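Local coordinates for tail fiber protein (Acinetobacter phage AM24, PDB 5W5P) that probably binds and degrades the capsular polysaccharide of its Acinetobacter host as a trimeric tailspike at the start of infection, at residues A[348-353]-A[378-383]; A[372-377]-A[387-392]; A[539-544]-A[580-585]. All coordinates share one frame; numbering follows the deposited sequence.

Contact 1. Residues A[348-353]-A[378-383]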
loop_
_atom_site.group_PDB
_atom_site.type_symbol
_atom_site.label_atom_id
_atom_site.label_comp_id
_atom_site.label_asym_id
_atom_site.label_seq_id
_atom_site.Cartn_x
_atom_site.Cartn_y
_atom_site.Cartn_z
ATOM N N THR A 348 -22.883 -5.390 -19.216
ATOM C CA THR A 348 -23.219 -4.251 -20.065
ATOM C C THR A 348 -22.038 -3.294 -20.238
ATOM O O THR A 348 -21.701 -2.922 -21.364
ATOM C CB THR A 348 -24.428 -3.502 -19.498
ATOM O OG1 THR A 348 -25.574 -4.361 -19.519
ATOM C CG2 THR A 348 -24.726 -2.267 -20.336
ATOM N N LEU A 349 -21.400 -2.890 -19.136
ATOM C CA LEU A 349 -20.238 -2.012 -19.232
ATOM C C LEU A 349 -19.009 -2.738 -19.760
ATOM O O LEU A 349 -18.122 -2.091 -20.327
ATOM C CB LEU A 349 -19.934 -1.394 -17.868
ATOM C CG LEU A 349 -21.092 -0.597 -17.262
ATOM C CD1 LEU A 349 -20.681 0.029 -15.941
ATOM C CD2 LEU A 349 -21.578 0.468 -18.243
ATOM N N LYS A 350 -18.949 -4.061 -19.592
ATOM C CA LYS A 350 -17.854 -4.896 -20.090
ATOM C C LYS A 350 -16.503 -4.406 -19.572
ATOM O O LYS A 350 -15.548 -4.216 -20.327
ATOM C CB LYS A 350 -17.873 -4.977 -21.618
ATOM C CG LYS A 350 -19.089 -5.694 -22.160
ATOM C CD LYS A 350 -19.050 -5.771 -23.669
ATOM C CE LYS A 350 -20.256 -6.511 -24.217
ATOM N NZ LYS A 350 -20.375 -7.877 -23.643
ATOM N N CYS A 351 -16.433 -4.202 -18.261
ATOM C CA CYS A 351 -15.199 -3.796 -17.611
ATOM C C CYS A 351 -15.323 -4.056 -16.117
ATOM O O CYS A 351 -16.429 -4.113 -15.572
ATOM C CB CYS A 351 -14.879 -2.320 -17.881
ATOM S SG CYS A 351 -15.972 -1.129 -17.078
ATOM N N LEU A 352 -14.172 -4.231 -15.467
ATOM C CA LEU A 352 -14.132 -4.335 -14.016
ATOM C C LEU A 352 -14.095 -2.967 -13.354
ATOM O O LEU A 352 -14.650 -2.791 -12.263
ATOM C CB LEU A 352 -12.914 -5.150 -13.585
ATOM C CG LEU A 352 -13.153 -6.655 -13.498
ATOM C CD1 LEU A 352 -11.842 -7.380 -13.290
ATOM C CD2 LEU A 352 -14.142 -6.970 -12.372
ATOM N N ILE A 353 -13.447 -1.998 -13.994
ATOM C CA ILE A 353 -13.335 -0.644 -13.470
ATOM C C ILE A 353 -13.589 0.332 -14.609
ATOM O O ILE A 353 -13.052 0.170 -15.709
ATOM C CB ILE A 353 -11.957 -0.381 -12.832
ATOM C CG1 ILE A 353 -11.778 -1.241 -11.580
ATOM C CG2 ILE A 353 -11.797 1.098 -12.499
ATOM C CD1 ILE A 353 -10.368 -1.252 -11.044
ATOM N N ALA A 378 -14.592 -16.826 -18.558
ATOM C CA ALA A 378 -14.319 -17.220 -19.936
ATOM C C ALA A 378 -14.969 -16.286 -20.947
ATOM O O ALA A 378 -14.478 -16.170 -22.074
ATOM C CB ALA A 378 -14.790 -18.657 -20.171
ATOM N N ALA A 379 -16.045 -15.600 -20.559
ATOM C CA ALA A 379 -16.800 -14.764 -21.482
ATOM C C ALA A 379 -16.026 -13.539 -21.955
ATOM O O ALA A 379 -16.361 -12.982 -23.007
ATOM C CB ALA A 379 -18.104 -14.319 -20.823
ATOM N N TYR A 380 -15.010 -13.102 -21.214
ATOM C CA TYR A 380 -14.329 -11.851 -21.518
ATOM C C TYR A 380 -12.885 -12.048 -21.955
ATOM O O TYR A 380 -12.165 -11.063 -22.144
ATOM C CB TYR A 380 -14.416 -10.911 -20.315
ATOM C CG TYR A 380 -15.850 -10.672 -19.946
ATOM C CD1 TYR A 380 -16.670 -9.909 -20.767
ATOM C CD2 TYR A 380 -16.403 -11.245 -18.812
ATOM C CE1 TYR A 380 -17.991 -9.701 -20.460
ATOM C CE2 TYR A 380 -17.729 -11.041 -18.494
ATOM C CZ TYR A 380 -18.520 -10.269 -19.327
ATOM O OH TYR A 380 -19.844 -10.057 -19.019
ATOM N N LYS A 381 -12.451 -13.295 -22.136
ATOM C CA LYS A 381 -11.125 -13.531 -22.690
ATOM C C LYS A 381 -11.051 -13.145 -24.163
ATOM O O LYS A 381 -10.020 -12.630 -24.609
ATOM C CB LYS A 381 -10.731 -14.995 -22.495
ATOM C CG LYS A 381 -10.500 -15.367 -21.041
ATOM C CD LYS A 381 -10.246 -16.849 -20.885
ATOM C CE LYS A 381 -10.037 -17.217 -19.426
ATOM N NZ LYS A 381 -9.865 -18.688 -19.273
ATOM N N ALA A 382 -12.129 -13.361 -24.923
ATOM C CA ALA A 382 -12.152 -13.105 -26.361
ATOM C C ALA A 382 -13.138 -12.011 -26.762
ATOM O O ALA A 382 -13.398 -11.834 -27.959
ATOM C CB ALA A 382 -12.475 -14.392 -27.121
ATOM N N ASP A 383 -13.692 -11.280 -25.800
ATOM C CA ASP A 383 -14.631 -10.196 -26.073
ATOM C C ASP A 383 -13.846 -8.947 -26.455
ATOM O O ASP A 383 -13.254 -8.294 -25.588
ATOM C CB ASP A 383 -15.499 -9.948 -24.840
ATOM C CG ASP A 383 -16.672 -9.020 -25.112
ATOM O OD1 ASP A 383 -16.623 -8.242 -26.089
ATOM O OD2 ASP A 383 -17.645 -9.061 -24.328
#

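Contact 2. Residues A[372-377]-A[387-392]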
loop_
_atom_site.group_PDB
_atom_site.type_symbol
_atom_site.label_atom_id
_atom_site.label_comp_id
_atom_site.label_asym_id
_atom_site.label_seq_id
_atom_site.Cartn_x
_atom_site.Cartn_y
_atom_site.Cartn_z
ATOM N N ASN A 372 -2.319 -5.875 -9.653
ATOM C CA ASN A 372 -3.640 -6.485 -9.642
ATOM C C ASN A 372 -3.649 -7.751 -10.488
ATOM O O ASN A 372 -2.892 -7.878 -11.455
ATOM C CB ASN A 372 -4.691 -5.507 -10.169
ATOM C CG ASN A 372 -4.732 -4.219 -9.379
ATOM O OD1 ASN A 372 -5.375 -4.146 -8.336
ATOM N ND2 ASN A 372 -4.039 -3.197 -9.868
ATOM N N GLN A 373 -4.506 -8.697 -10.115
ATOM C CA GLN A 373 -4.804 -9.848 -10.958
ATOM C C GLN A 373 -6.213 -9.693 -11.501
ATOM O O GLN A 373 -7.181 -9.682 -10.734
ATOM C CB GLN A 373 -4.680 -11.171 -10.208
ATOM C CG GLN A 373 -5.207 -12.350 -11.011
ATOM C CD GLN A 373 -5.328 -13.620 -10.189
ATOM O OE1 GLN A 373 -6.402 -13.942 -9.676
ATOM N NE2 GLN A 373 -4.232 -14.360 -10.079
ATOM N N PHE A 374 -6.320 -9.568 -12.818
ATOM C CA PHE A 374 -7.613 -9.485 -13.486
ATOM C C PHE A 374 -7.960 -10.850 -14.080
ATOM O O PHE A 374 -7.853 -11.089 -15.284
ATOM C CB PHE A 374 -7.585 -8.404 -14.559
ATOM C CG PHE A 374 -7.218 -7.038 -14.050
ATOM C CD1 PHE A 374 -8.127 -6.282 -13.329
ATOM C CD2 PHE A 374 -5.970 -6.495 -14.327
ATOM C CE1 PHE A 374 -7.794 -5.012 -12.874
ATOM C CE2 PHE A 374 -5.626 -5.226 -13.875
ATOM C CZ PHE A 374 -6.540 -4.483 -13.146
ATOM N N GLY A 375 -8.371 -11.759 -13.194
ATOM C CA GLY A 375 -8.762 -13.094 -13.608
ATOM C C GLY A 375 -10.162 -13.122 -14.185
ATOM O O GLY A 375 -11.148 -13.032 -13.446
ATOM N N ALA A 376 -10.266 -13.248 -15.504
ATOM C CA ALA A 376 -11.539 -13.083 -16.187
ATOM C C ALA A 376 -12.317 -14.389 -16.241
ATOM O O ALA A 376 -11.743 -15.480 -16.316
ATOM C CB ALA A 376 -11.323 -12.561 -17.608
ATOM N N ALA A 377 -13.641 -14.265 -16.193
ATOM C CA ALA A 377 -14.495 -15.351 -16.637
ATOM C C ALA A 377 -14.247 -15.615 -18.120
ATOM O O ALA A 377 -13.756 -14.755 -18.856
ATOM C CB ALA A 377 -15.965 -15.014 -16.396
ATOM N N ALA A 387 -12.471 -4.488 -21.622
ATOM C CA ALA A 387 -11.181 -4.108 -21.063
ATOM C C ALA A 387 -11.329 -4.052 -19.551
ATOM O O ALA A 387 -12.370 -3.629 -19.050
ATOM C CB ALA A 387 -10.695 -2.760 -21.603
ATOM N N ASP A 388 -10.292 -4.486 -18.829
ATOM C CA ASP A 388 -10.373 -4.499 -17.370
ATOM C C ASP A 388 -10.662 -3.106 -16.815
ATOM O O ASP A 388 -11.481 -2.953 -15.902
ATOM C CB ASP A 388 -9.084 -5.061 -16.767
ATOM C CG ASP A 388 -8.938 -6.562 -16.985
ATOM O OD1 ASP A 388 -9.906 -7.308 -16.724
ATOM O OD2 ASP A 388 -7.847 -6.999 -17.411
ATOM N N VAL A 389 -10.015 -2.077 -17.364
ATOM C CA VAL A 389 -10.173 -0.692 -16.919
ATOM C C VAL A 389 -10.542 0.145 -18.141
ATOM O O VAL A 389 -9.727 0.295 -19.060
ATOM C CB VAL A 389 -8.900 -0.151 -16.251
ATOM C CG1 VAL A 389 -9.118 1.265 -15.731
ATOM C CG2 VAL A 389 -8.433 -1.085 -15.132
ATOM N N LYS A 390 -11.755 0.692 -18.157
ATOM C CA LYS A 390 -12.273 1.438 -19.302
ATOM C C LYS A 390 -12.286 2.934 -19.012
ATOM O O LYS A 390 -12.803 3.368 -17.974
ATOM C CB LYS A 390 -13.683 0.976 -19.671
ATOM C CG LYS A 390 -13.711 -0.023 -20.804
ATOM C CD LYS A 390 -15.127 -0.345 -21.237
ATOM C CE LYS A 390 -15.121 -1.475 -22.247
ATOM N NZ LYS A 390 -16.481 -1.985 -22.517
ATOM N N PHE A 391 -11.740 3.714 -19.942
ATOM C CA PHE A 391 -11.685 5.166 -19.824
ATOM C C PHE A 391 -11.212 5.741 -21.154
ATOM O O PHE A 391 -10.714 5.022 -22.026
ATOM C CB PHE A 391 -10.762 5.607 -18.681
ATOM C CG PHE A 391 -9.327 5.189 -18.857
ATOM C CD1 PHE A 391 -8.889 3.956 -18.407
ATOM C CD2 PHE A 391 -8.412 6.038 -19.465
ATOM C CE1 PHE A 391 -7.563 3.574 -18.566
ATOM C CE2 PHE A 391 -7.089 5.662 -19.627
ATOM C CZ PHE A 391 -6.665 4.430 -19.176
ATOM N N THR A 392 -11.373 7.055 -21.299
ATOM C CA THR A 392 -10.838 7.798 -22.433
ATOM C C THR A 392 -9.880 8.857 -21.904
ATOM O O THR A 392 -10.263 9.688 -21.072
ATOM C CB THR A 392 -11.957 8.442 -23.254
ATOM O OG1 THR A 392 -12.978 7.473 -23.519
ATOM C CG2 THR A 392 -11.417 8.972 -24.568
HETATM O O HOH W 1 -10.030 -9.885 -16.171
#

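Contact 3. Residues A[539-544]-A[580-585]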
loop_
_atom_site.group_PDB
_atom_site.type_symbol
_atom_site.label_atom_id
_atom_site.label_comp_id
_atom_site.label_asym_id
_atom_site.label_seq_id
_atom_site.Cartn_x
_atom_site.Cartn_y
_atom_site.Cartn_z
ATOM N N ALA A 539 34.059 1.016 -34.716
ATOM C CA ALA A 539 33.345 2.273 -34.564
ATOM C C ALA A 539 33.215 2.981 -35.907
ATOM O O ALA A 539 34.029 2.797 -36.815
ATOM C CB ALA A 539 34.060 3.193 -33.570
ATOM N N SER A 540 32.187 3.816 -36.015
ATOM C CA SER A 540 31.978 4.604 -37.220
ATOM C C SER A 540 31.374 5.943 -36.830
ATOM O O SER A 540 30.396 5.988 -36.083
ATOM C CB SER A 540 31.064 3.870 -38.201
ATOM O OG SER A 540 30.951 4.580 -39.417
ATOM N N LEU A 541 31.961 7.026 -37.330
ATOM C CA LEU A 541 31.451 8.372 -37.080
ATOM C C LEU A 541 30.229 8.591 -37.964
ATOM O O LEU A 541 30.355 8.827 -39.168
ATOM C CB LEU A 541 32.532 9.412 -37.355
ATOM C CG LEU A 541 32.183 10.872 -37.067
ATOM C CD1 LEU A 541 31.927 11.080 -35.578
ATOM C CD2 LEU A 541 33.283 11.807 -37.567
ATOM N N THR A 542 29.039 8.508 -37.370
ATOM C CA THR A 542 27.802 8.685 -38.122
ATOM C C THR A 542 27.366 10.140 -38.212
ATOM O O THR A 542 26.632 10.500 -39.138
ATOM C CB THR A 542 26.666 7.866 -37.498
ATOM O OG1 THR A 542 26.055 8.608 -36.431
ATOM C CG2 THR A 542 27.193 6.550 -36.960
ATOM N N GLY A 543 27.784 10.981 -37.275
ATOM C CA GLY A 543 27.369 12.369 -37.279
ATOM C C GLY A 543 28.354 13.225 -36.522
ATOM O O GLY A 543 29.041 12.754 -35.609
ATOM N N PHE A 544 28.428 14.496 -36.909
ATOM C CA PHE A 544 29.306 15.441 -36.238
ATOM C C PHE A 544 28.799 16.851 -36.498
ATOM O O PHE A 544 28.374 17.168 -37.612
ATOM C CB PHE A 544 30.759 15.298 -36.714
ATOM C CG PHE A 544 31.701 16.281 -36.079
ATOM C CD1 PHE A 544 32.260 16.024 -34.842
ATOM C CD2 PHE A 544 32.021 17.466 -36.718
ATOM C CE1 PHE A 544 33.122 16.927 -34.252
ATOM C CE2 PHE A 544 32.884 18.374 -36.136
ATOM C CZ PHE A 544 33.434 18.104 -34.899
ATOM N N LEU A 580 38.659 6.489 -28.539
ATOM C CA LEU A 580 38.081 7.113 -29.723
ATOM C C LEU A 580 38.734 8.473 -29.937
ATOM O O LEU A 580 38.888 9.252 -28.990
ATOM C CB LEU A 580 36.567 7.255 -29.574
ATOM C CG LEU A 580 35.774 5.943 -29.551
ATOM C CD1 LEU A 580 35.588 5.451 -28.122
ATOM C CD2 LEU A 580 34.429 6.104 -30.241
ATOM N N LYS A 581 39.137 8.748 -31.176
ATOM C CA LYS A 581 39.911 9.941 -31.486
ATOM C C LYS A 581 39.380 10.615 -32.744
ATOM O O LYS A 581 38.898 9.953 -33.668
ATOM C CB LYS A 581 41.397 9.616 -31.684
ATOM C CG LYS A 581 41.958 8.567 -30.745
ATOM C CD LYS A 581 43.362 8.184 -31.169
ATOM C CE LYS A 581 43.999 7.228 -30.189
ATOM N NZ LYS A 581 45.432 7.018 -30.534
ATOM N N LEU A 582 39.491 11.942 -32.773
ATOM C CA LEU A 582 39.110 12.746 -33.924
ATOM C C LEU A 582 40.310 13.538 -34.427
ATOM O O LEU A 582 41.154 13.984 -33.642
ATOM C CB LEU A 582 37.959 13.701 -33.583
ATOM C CG LEU A 582 36.630 13.034 -33.232
ATOM C CD1 LEU A 582 35.620 14.060 -32.740
ATOM C CD2 LEU A 582 36.083 12.262 -34.426
ATOM N N SER A 583 40.375 13.717 -35.743
ATOM C CA SER A 583 41.476 14.411 -36.391
ATOM C C SER A 583 41.088 15.856 -36.709
ATOM O O SER A 583 39.979 16.315 -36.419
ATOM C CB SER A 583 41.905 13.665 -37.656
ATOM O OG SER A 583 40.811 13.497 -38.544
ATOM N N GLY A 584 42.030 16.580 -37.311
ATOM C CA GLY A 584 41.801 17.960 -37.696
ATOM C C GLY A 584 41.650 18.925 -36.541
ATOM O O GLY A 584 40.957 19.939 -36.675
ATOM N N TYR A 585 42.289 18.648 -35.409
ATOM C CA TYR A 585 42.125 19.468 -34.217
ATOM C C TYR A 585 43.173 20.573 -34.173
ATOM O O TYR A 585 44.373 20.309 -34.299
ATOM C CB TYR A 585 42.220 18.614 -32.951
ATOM C CG TYR A 585 42.103 19.423 -31.680
ATOM C CD1 TYR A 585 40.860 19.669 -31.105
ATOM C CD2 TYR A 585 43.231 19.957 -31.064
ATOM C CE1 TYR A 585 40.743 20.409 -29.947
ATOM C CE2 TYR A 585 43.124 20.702 -29.911
ATOM C CZ TYR A 585 41.877 20.923 -29.356
ATOM O OH TYR A 585 41.762 21.664 -28.206
#

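Contact 1. Residues A[348-353]-A[378-383]
Lys350 meets Asp383 in a salt bridge that ties the residue after a short helix to the loop between strands 365-375 and 389-390, a single long side chain bridging the two segments. From CB the lysine leaves its backbone with CG anti to the carbonyl carbon (chi1 -66°), and the chain then runs extended through CG and CD. The first close approach comes at Lys350 CD, whose nearest partner across the contact is Asp383 OD2 at 3.6 Å. Lys350 CE follows at 3.7 Å from Asp383 OD2, and the bend at the last torsion (chi4 -56°) swings the amino group round to the same oxygen. Lys350 NZ thus donates a hydrogen bond of 3.1 Å to Asp383 OD2, taken on the syn lone pair, with the two side chains meeting at about a right angle. The ammonium also lies near the plane of the Tyr380 ring, at its edge, with Lys350 NZ 4.4 Å from Tyr380 CE1; this is not the over-the-face position of a cation-pi pair. The second carboxylate oxygen, Asp383 OD1, accepts from the backbone N of Asn385, so both ends of the acid have a partner and its rotation is restrained. Tyr380 is held at its hydroxyl by Asn342 and meets the ring of Tyr386. Lys350, with positive phi, turns the chain out of helix 346-349; Tyr380 packs on Leu346 and Pro347 of that helix, while a few residues on the chain enters strand 353-354, beside strand 321-328 in the beta-helix.

Contact 2. Residues A[372-377]-A[387-392]
The Phe374 ring and the Asp388 carboxylate lie stacked with their planes 18° apart, the acid spread over one face of the aromatic, within the parallel beta-helix that forms the tailspike body. Asp388 CB takes the place above the ring itself, 3.9 Å from the centroid of the Phe374 ring and 18° off its normal, a CH-pi contact. The carboxylate is displaced toward the stem of the phenylalanine: Asp388 OD2 comes to 3.2 Å from Phe374 CB, and OD1 and CG also crowd this end. Val389 approaches the far end of the ring obliquely, its CG2 4.4 Å from Phe374 CZ, and the ring of Phe338 meets that of Phe374 with nearly parallel planes. Such stacks of like residues from successive coils are a familiar feature of this fold. Strands 365-375 and 389-390 belong to different faces of the helix, so the contact joins two faces where they come close, in a buried place. Backbone hydrogen bonds link Phe374 to Trp412 and Gly375 to Phe338, on adjoining coils, while Gln373 on the same strand packs on Val308 of the second subunit.

Asp388 reaches the ring with CG anti to its carbonyl carbon (chi1 -71°). The buried carboxylate is satisfied at both ends: OD2 is hydrogen-bonded to Thr413 OG1, and OD1 to Tyr386 OH and to a water. With both oxygens bonded, the rotation of the carboxylate is restrained. The water completes the link between the segments, donating to Asp388 OD1 at 2.6 Å and, more weakly, to Phe374 O, also at 2.6 Å.

Contact 3. Residues A[539-544]-A[580-585]
Strands 539-544 and 580-582 run in roughly the same direction, their axes 43° apart and 9.7 Å from each other at closest approach, with Ala539 nearest Leu580 and Leu541 nearest Leu582 across two packed layers. This is consistent with the face-to-face packing of a beta-sandwich: 535-546 is the outermost strand, within this chain, of one antiparallel sheet, and 577-582 belongs to a second sheet covering it. Ala539 CB touches Leu580 CD2 at 4.4 Å, a pair closed in by Ile571 from the neighbouring strand of the second sheet.

Leu582 does most of the filling, and its two methyls divide the work. Its CD2 meets Leu541 CD2 at 4.2 Å, and its CD1 meets the Phe544 ring. That three side chains of the first strand, at 539, 541 and 544, all point to the second layer departs from the usual every-other-residue pattern. A classic beta bulge accounts for it: Thr542 and Gly543 both sit opposite Lys516, which adds one residue and brings Phe544 rather than Gly543 to the covered face. Phe544 then holds its CG anti to the backbone N (chi1 178°), carrying the ring out toward the leucine. Pro567 packs against both Phe544 and Leu582, and Phe564 adds to the cover on Leu582. The strand also touches other subunits: Phe544 O is weakly hydrogen-bonded to Ser540 OG of the second subunit. Between the layers, the nearest approach of ring and leucine is 4.1 Å, from Phe544 CE1 to Leu582 CD1, the methyl standing oblique to the ring.

In the fold
Contacts 1 and 2 form one neighbourhood, their centres 8 Å apart and their segments alternating along the chain. Lys390 joins them twice: its backbone N lies 2.8 Å from Ile353 O, and its NZ reaches Leu349 O at 2.7 Å, both probable hydrogen bonds. The salt bridge of 348-353 with 378-383 and the stack of 372-377 with 387-392 therefore belong to the same part of the beta-helix, one partly buried and one fully so. Contact 3 stands apart in the C-terminal sheets, its centre 57 Å from that of contact 1 and 52 Å from that of contact 2. These contacts hold no identified catalytic residue or bound saccharide.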